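Local structure of benzoylformate decarboxylase (Mycobacterium smegmatis, 4Q9D) at residues Lys5-Leu18 with Asp165-Arg177. The protein belongs to the thiamine pyrophosphate-dependent enzyme family, with two cofactor-binding-type domains flanking a central Rossmann-like domain, and carries a magnesium ion. Numbering follows the deposited sequence.
Sequences KTVHDVTYDLLRKL and DWDKPALGPAAVR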
loop_
_atom_site.group_PDB
_atom_site.type_symbol
_atom_site.label_atom_id
_atom_site.label_comp_id
_atom_site.label_asym_id
_atom_site.label_seq_id
_atom_site.Cartn_x
_atom_site.Cartn_y
_atom_site.Cartn_z
ATOM N N LYS B 5 -15.195 -16.493 -30.159
ATOM C CA LYS B 5 -13.974 -15.751 -29.825
ATOM C C LYS B 5 -13.718 -15.839 -28.321
ATOM O O LYS B 5 -14.641 -15.717 -27.516
ATOM C CB LYS B 5 -14.126 -14.288 -30.207
ATOM C CG LYS B 5 -14.499 -14.073 -31.645
ATOM C CD LYS B 5 -13.375 -14.448 -32.552
ATOM C CE LYS B 5 -13.406 -13.603 -33.824
ATOM N NZ LYS B 5 -12.554 -14.191 -34.890
ATOM N N THR B 6 -12.471 -16.072 -27.950
ATOM C CA THR B 6 -12.080 -16.060 -26.551
ATOM C C THR B 6 -11.526 -14.684 -26.167
ATOM O O THR B 6 -11.226 -13.845 -27.016
ATOM C CB THR B 6 -10.988 -17.093 -26.316
ATOM O OG1 THR B 6 -9.871 -16.753 -27.141
ATOM C CG2 THR B 6 -11.508 -18.535 -26.708
ATOM N N VAL B 7 -11.364 -14.474 -24.874
ATOM C CA VAL B 7 -10.673 -13.301 -24.370
ATOM C C VAL B 7 -9.305 -13.117 -25.070
ATOM O O VAL B 7 -8.928 -12.001 -25.427
ATOM C CB VAL B 7 -10.508 -13.410 -22.839
ATOM C CG1 VAL B 7 -9.431 -12.417 -22.324
ATOM C CG2 VAL B 7 -11.879 -13.172 -22.143
ATOM N N HIS B 8 -8.603 -14.224 -25.299
ATOM C CA HIS B 8 -7.318 -14.223 -26.007
ATOM C C HIS B 8 -7.470 -13.649 -27.428
ATOM O O HIS B 8 -6.703 -12.766 -27.834
ATOM C CB HIS B 8 -6.775 -15.664 -26.033
ATOM C CG HIS B 8 -5.369 -15.797 -26.535
ATOM N ND1 HIS B 8 -5.041 -15.713 -27.876
ATOM C CD2 HIS B 8 -4.204 -16.042 -25.881
ATOM C CE1 HIS B 8 -3.741 -15.909 -28.026
ATOM N NE2 HIS B 8 -3.206 -16.107 -26.830
ATOM N N ASP B 9 -8.466 -14.139 -28.179
ATOM C CA ASP B 9 -8.711 -13.650 -29.546
ATOM C C ASP B 9 -8.917 -12.149 -29.596
ATOM O O ASP B 9 -8.264 -11.433 -30.370
ATOM C CB ASP B 9 -9.972 -14.298 -30.176
ATOM C CG ASP B 9 -9.823 -15.799 -30.400
ATOM O OD1 ASP B 9 -8.709 -16.251 -30.737
ATOM O OD2 ASP B 9 -10.825 -16.524 -30.218
ATOM N N VAL B 10 -9.888 -11.674 -28.825
ATOM C CA VAL B 10 -10.249 -10.281 -28.935
ATOM C C VAL B 10 -9.186 -9.351 -28.310
ATOM O O VAL B 10 -9.092 -8.180 -28.692
ATOM C CB VAL B 10 -11.681 -9.997 -28.379
ATOM C CG1 VAL B 10 -12.693 -11.020 -28.953
ATOM C CG2 VAL B 10 -11.709 -10.034 -26.882
ATOM N N THR B 11 -8.396 -9.851 -27.360
ATOM C CA THR B 11 -7.382 -8.984 -26.740
ATOM C C THR B 11 -6.245 -8.720 -27.739
ATOM O O THR B 11 -5.856 -7.577 -27.950
ATOM C CB THR B 11 -6.790 -9.575 -25.455
ATOM O OG1 THR B 11 -7.825 -9.736 -24.486
ATOM C CG2 THR B 11 -5.717 -8.638 -24.869
ATOM N N TYR B 12 -5.730 -9.776 -28.366
ATOM C CA TYR B 12 -4.731 -9.583 -29.419
ATOM C C TYR B 12 -5.279 -8.736 -30.574
ATOM O O TYR B 12 -4.569 -7.893 -31.119
ATOM C CB TYR B 12 -4.232 -10.931 -29.919
ATOM C CG TYR B 12 -3.119 -11.482 -29.066
ATOM C CD1 TYR B 12 -1.798 -11.049 -29.249
ATOM C CD2 TYR B 12 -3.377 -12.400 -28.049
ATOM C CE1 TYR B 12 -0.769 -11.542 -28.457
ATOM C CE2 TYR B 12 -2.353 -12.907 -27.259
ATOM C CZ TYR B 12 -1.046 -12.471 -27.470
ATOM O OH TYR B 12 -0.008 -12.976 -26.711
ATOM N N ASP B 13 -6.555 -8.920 -30.930
ATOM C CA ASP B 13 -7.153 -8.046 -31.939
ATOM C C ASP B 13 -7.084 -6.581 -31.511
ATOM O O ASP B 13 -6.828 -5.711 -32.328
ATOM C CB ASP B 13 -8.617 -8.435 -32.227
ATOM C CG ASP B 13 -8.725 -9.723 -33.071
ATOM O OD1 ASP B 13 -7.699 -10.168 -33.619
ATOM O OD2 ASP B 13 -9.826 -10.288 -33.176
ATOM N N LEU B 14 -7.342 -6.303 -30.232
ATOM C CA LEU B 14 -7.290 -4.925 -29.746
ATOM C C LEU B 14 -5.847 -4.421 -29.756
ATOM O O LEU B 14 -5.574 -3.307 -30.198
ATOM C CB LEU B 14 -7.861 -4.815 -28.321
ATOM C CG LEU B 14 -7.620 -3.483 -27.607
ATOM C CD1 LEU B 14 -8.394 -2.367 -28.323
ATOM C CD2 LEU B 14 -8.092 -3.610 -26.169
ATOM N N LEU B 15 -4.934 -5.248 -29.254
ATOM C CA LEU B 15 -3.521 -4.888 -29.203
ATOM C C LEU B 15 -3.036 -4.495 -30.607
ATOM O O LEU B 15 -2.351 -3.485 -30.778
ATOM C CB LEU B 15 -2.692 -6.076 -28.640
ATOM C CG LEU B 15 -2.901 -6.420 -27.153
ATOM C CD1 LEU B 15 -2.028 -7.591 -26.764
ATOM C CD2 LEU B 15 -2.596 -5.175 -26.246
ATOM N N ARG B 16 -3.402 -5.286 -31.616
ATOM C CA ARG B 16 -3.021 -4.958 -33.004
ATOM C C ARG B 16 -3.543 -3.578 -33.403
ATOM O O ARG B 16 -2.787 -2.769 -33.941
ATOM C CB ARG B 16 -3.524 -6.034 -33.998
ATOM C CG ARG B 16 -3.109 -5.827 -35.466
ATOM C CD ARG B 16 -3.724 -6.925 -36.388
ATOM N NE ARG B 16 -3.172 -8.238 -36.064
ATOM C CZ ARG B 16 -3.829 -9.201 -35.430
ATOM N NH1 ARG B 16 -5.104 -9.022 -35.065
ATOM N NH2 ARG B 16 -3.213 -10.353 -35.177
ATOM N N LYS B 17 -4.830 -3.307 -33.159
ATOM C CA LYS B 17 -5.398 -1.985 -33.485
ATOM C C LYS B 17 -4.693 -0.840 -32.768
ATOM O O LYS B 17 -4.565 0.241 -33.323
ATOM C CB LYS B 17 -6.893 -1.930 -33.164
ATOM C CG LYS B 17 -7.735 -2.905 -34.028
ATOM C CD LYS B 17 -9.206 -2.913 -33.606
ATOM C CE LYS B 17 -9.976 -4.040 -34.293
ATOM N NZ LYS B 17 -11.336 -4.193 -33.707
ATOM N N LEU B 18 -4.224 -1.089 -31.543
ATOM C CA LEU B 18 -3.540 -0.069 -30.749
ATOM C C LEU B 18 -2.084 0.099 -31.174
ATOM O O LEU B 18 -1.423 1.060 -30.771
ATOM C CB LEU B 18 -3.587 -0.431 -29.250
ATOM C CG LEU B 18 -4.988 -0.417 -28.646
ATOM C CD1 LEU B 18 -4.941 -0.694 -27.155
ATOM C CD2 LEU B 18 -5.611 0.943 -28.903
ATOM N N ASP B 165 -7.936 -16.863 -17.506
ATOM C CA ASP B 165 -8.812 -15.872 -18.122
ATOM C C ASP B 165 -8.824 -15.975 -19.651
ATOM O O ASP B 165 -9.835 -15.707 -20.299
ATOM C CB ASP B 165 -8.423 -14.423 -17.704
ATOM C CG ASP B 165 -8.885 -14.067 -16.276
ATOM O OD1 ASP B 165 -9.478 -14.938 -15.590
ATOM O OD2 ASP B 165 -8.641 -12.920 -15.831
ATOM N N TRP B 166 -7.684 -16.326 -20.224
ATOM C CA TRP B 166 -7.442 -16.124 -21.649
ATOM C C TRP B 166 -8.332 -17.020 -22.517
ATOM O O TRP B 166 -8.694 -16.652 -23.627
ATOM C CB TRP B 166 -5.949 -16.392 -21.950
ATOM C CG TRP B 166 -5.065 -15.305 -21.360
ATOM C CD1 TRP B 166 -4.274 -15.396 -20.257
ATOM C CD2 TRP B 166 -4.967 -13.947 -21.814
ATOM N NE1 TRP B 166 -3.660 -14.191 -20.012
ATOM C CE2 TRP B 166 -4.068 -13.284 -20.952
ATOM C CE3 TRP B 166 -5.542 -13.235 -22.873
ATOM C CZ2 TRP B 166 -3.711 -11.948 -21.126
ATOM C CZ3 TRP B 166 -5.203 -11.896 -23.034
ATOM C CH2 TRP B 166 -4.297 -11.265 -22.156
ATOM N N ASP B 167 -8.662 -18.202 -22.002
ATOM C CA ASP B 167 -9.477 -19.158 -22.748
ATOM C C ASP B 167 -10.972 -18.989 -22.530
ATOM O O ASP B 167 -11.753 -19.718 -23.104
ATOM C CB ASP B 167 -9.034 -20.595 -22.442
ATOM C CG ASP B 167 -7.656 -20.888 -23.017
ATOM O OD1 ASP B 167 -7.307 -20.216 -24.031
ATOM O OD2 ASP B 167 -6.922 -21.748 -22.463
ATOM N N LYS B 168 -11.379 -17.999 -21.740
ATOM C CA LYS B 168 -12.804 -17.774 -21.548
ATOM C C LYS B 168 -13.462 -17.123 -22.785
ATOM O O LYS B 168 -12.814 -16.395 -23.530
ATOM C CB LYS B 168 -13.033 -16.966 -20.266
ATOM C CG LYS B 168 -12.462 -17.678 -19.014
ATOM C CD LYS B 168 -13.309 -18.926 -18.734
ATOM C CE LYS B 168 -12.996 -19.539 -17.373
ATOM N NZ LYS B 168 -11.684 -20.199 -17.415
ATOM N N PRO B 169 -14.760 -17.387 -23.007
ATOM C CA PRO B 169 -15.461 -16.720 -24.121
ATOM C C PRO B 169 -15.412 -15.208 -23.941
ATOM O O PRO B 169 -15.683 -14.737 -22.837
ATOM C CB PRO B 169 -16.923 -17.207 -23.969
ATOM C CG PRO B 169 -16.803 -18.546 -23.278
ATOM C CD PRO B 169 -15.590 -18.395 -22.324
ATOM N N ALA B 170 -15.081 -14.460 -24.992
ATOM C CA ALA B 170 -15.127 -12.996 -24.919
ATOM C C ALA B 170 -16.573 -12.504 -24.918
ATOM O O ALA B 170 -17.447 -13.174 -25.423
ATOM C CB ALA B 170 -14.399 -12.398 -26.095
ATOM N N LEU B 171 -16.808 -11.311 -24.389
ATOM C CA LEU B 171 -18.112 -10.675 -24.477
ATOM C C LEU B 171 -18.437 -10.240 -25.906
ATOM O O LEU B 171 -19.595 -10.024 -26.236
ATOM C CB LEU B 171 -18.151 -9.423 -23.597
ATOM C CG LEU B 171 -17.995 -9.565 -22.083
ATOM C CD1 LEU B 171 -17.790 -8.187 -21.490
ATOM C CD2 LEU B 171 -19.204 -10.253 -21.487
ATOM N N GLY B 172 -17.415 -10.079 -26.736
ATOM C CA GLY B 172 -17.573 -9.533 -28.075
ATOM C C GLY B 172 -16.266 -8.834 -28.428
ATOM O O GLY B 172 -15.295 -8.955 -27.691
ATOM N N PRO B 173 -16.227 -8.089 -29.542
ATOM C CA PRO B 173 -14.982 -7.361 -29.830
ATOM C C PRO B 173 -14.719 -6.268 -28.775
ATOM O O PRO B 173 -15.635 -5.700 -28.217
ATOM C CB PRO B 173 -15.253 -6.717 -31.200
ATOM C CG PRO B 173 -16.775 -6.553 -31.234
ATOM C CD PRO B 173 -17.308 -7.783 -30.501
ATOM N N ALA B 174 -13.459 -5.962 -28.520
ATOM C CA ALA B 174 -13.141 -4.904 -27.555
ATOM C C ALA B 174 -13.318 -3.540 -28.197
ATOM O O ALA B 174 -12.884 -3.341 -29.331
ATOM C CB ALA B 174 -11.703 -5.078 -27.085
ATOM N N ALA B 175 -13.927 -2.597 -27.475
ATOM C CA ALA B 175 -14.041 -1.228 -27.951
ATOM C C ALA B 175 -12.646 -0.623 -28.082
ATOM O O ALA B 175 -11.756 -0.904 -27.273
ATOM C CB ALA B 175 -14.894 -0.395 -26.995
ATOM N N VAL B 176 -12.450 0.172 -29.122
ATOM C CA VAL B 176 -11.170 0.789 -29.403
ATOM C C VAL B 176 -11.339 2.258 -29.074
ATOM O O VAL B 176 -12.189 2.942 -29.646
ATOM C CB VAL B 176 -10.765 0.597 -30.891
ATOM C CG1 VAL B 176 -9.343 1.152 -31.166
ATOM C CG2 VAL B 176 -10.824 -0.879 -31.268
ATOM N N ARG B 177 -10.560 2.753 -28.128
ATOM C CA ARG B 177 -10.695 4.153 -27.748
ATOM C C ARG B 177 -9.426 4.871 -28.076
ATOM O O ARG B 177 -8.402 4.229 -28.304
ATOM C CB ARG B 177 -10.957 4.261 -26.252
ATOM C CG ARG B 177 -12.241 3.577 -25.838
ATOM C CD ARG B 177 -12.562 3.996 -24.400
ATOM N NE ARG B 177 -11.756 3.286 -23.384
ATOM C CZ ARG B 177 -11.026 3.886 -22.443
ATOM N NH1 ARG B 177 -10.938 5.213 -22.398
ATOM N NH2 ARG B 177 -10.397 3.154 -21.531
HETATM O O HOH W 1 -17.490 -15.615 -27.574
HETATM O O HOH W 2 -11.190 -7.008 -30.143
HETATM O O HOH W 3 -10.903 -4.531 -30.954
#
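Trp166 and Lys168 hold the first turn of helix 7-18 by its backbone. Val7 N gives a bond to Lys168 O, 2.8 Å long and almost in line with the carbonyl, while His8 N reaches a lone pair of Trp166 O at 2.9 Å. In the opposite direction Ala170 N donates a hydrogen bond to Lys5 O, and with the Val7 bond this makes a single beta bridge between Thr6 and Pro169. Thr6 also makes a capping box with Asp9: its OG1, set between its own N and carbonyl carbon (chi1 60°), accepts from Asp9 N, and Asp9 OD2 takes Thr6 N.

This end is the tight one. The Trp166 ring presents its edge to the helix, with CE3 3.7 Å from His8 CA and CZ3 against Thr11 CB in the ring plane; Phe34 meets the same indole. Thr11 OG1 turns back to Val7 O, which also accepts Thr11 N from the opposite face of its plane. Farther along, both methyls of Val10 straddle Ala170 CB, CG1 at 3.6 Å, and Leu14 CD2 lies on Ala174 CB.

Beyond Ala170 the chain runs beside the helix without direct backbone bonds to it. One water links Val10 O to Ala174 N, and another joins Lys17 NZ to Ala174 O, 2.8 Å from each. The extended Lys17 chain crosses Val176 on the solvent side, its CD against CG2, whereas Arg177 reaches Ala306 of the second subunit. The arrangement is an interdomain linker leaving strand 157-162 and packing back along the first helix of the N-terminal alpha/beta domain in a thiamine pyrophosphate-dependent enzyme.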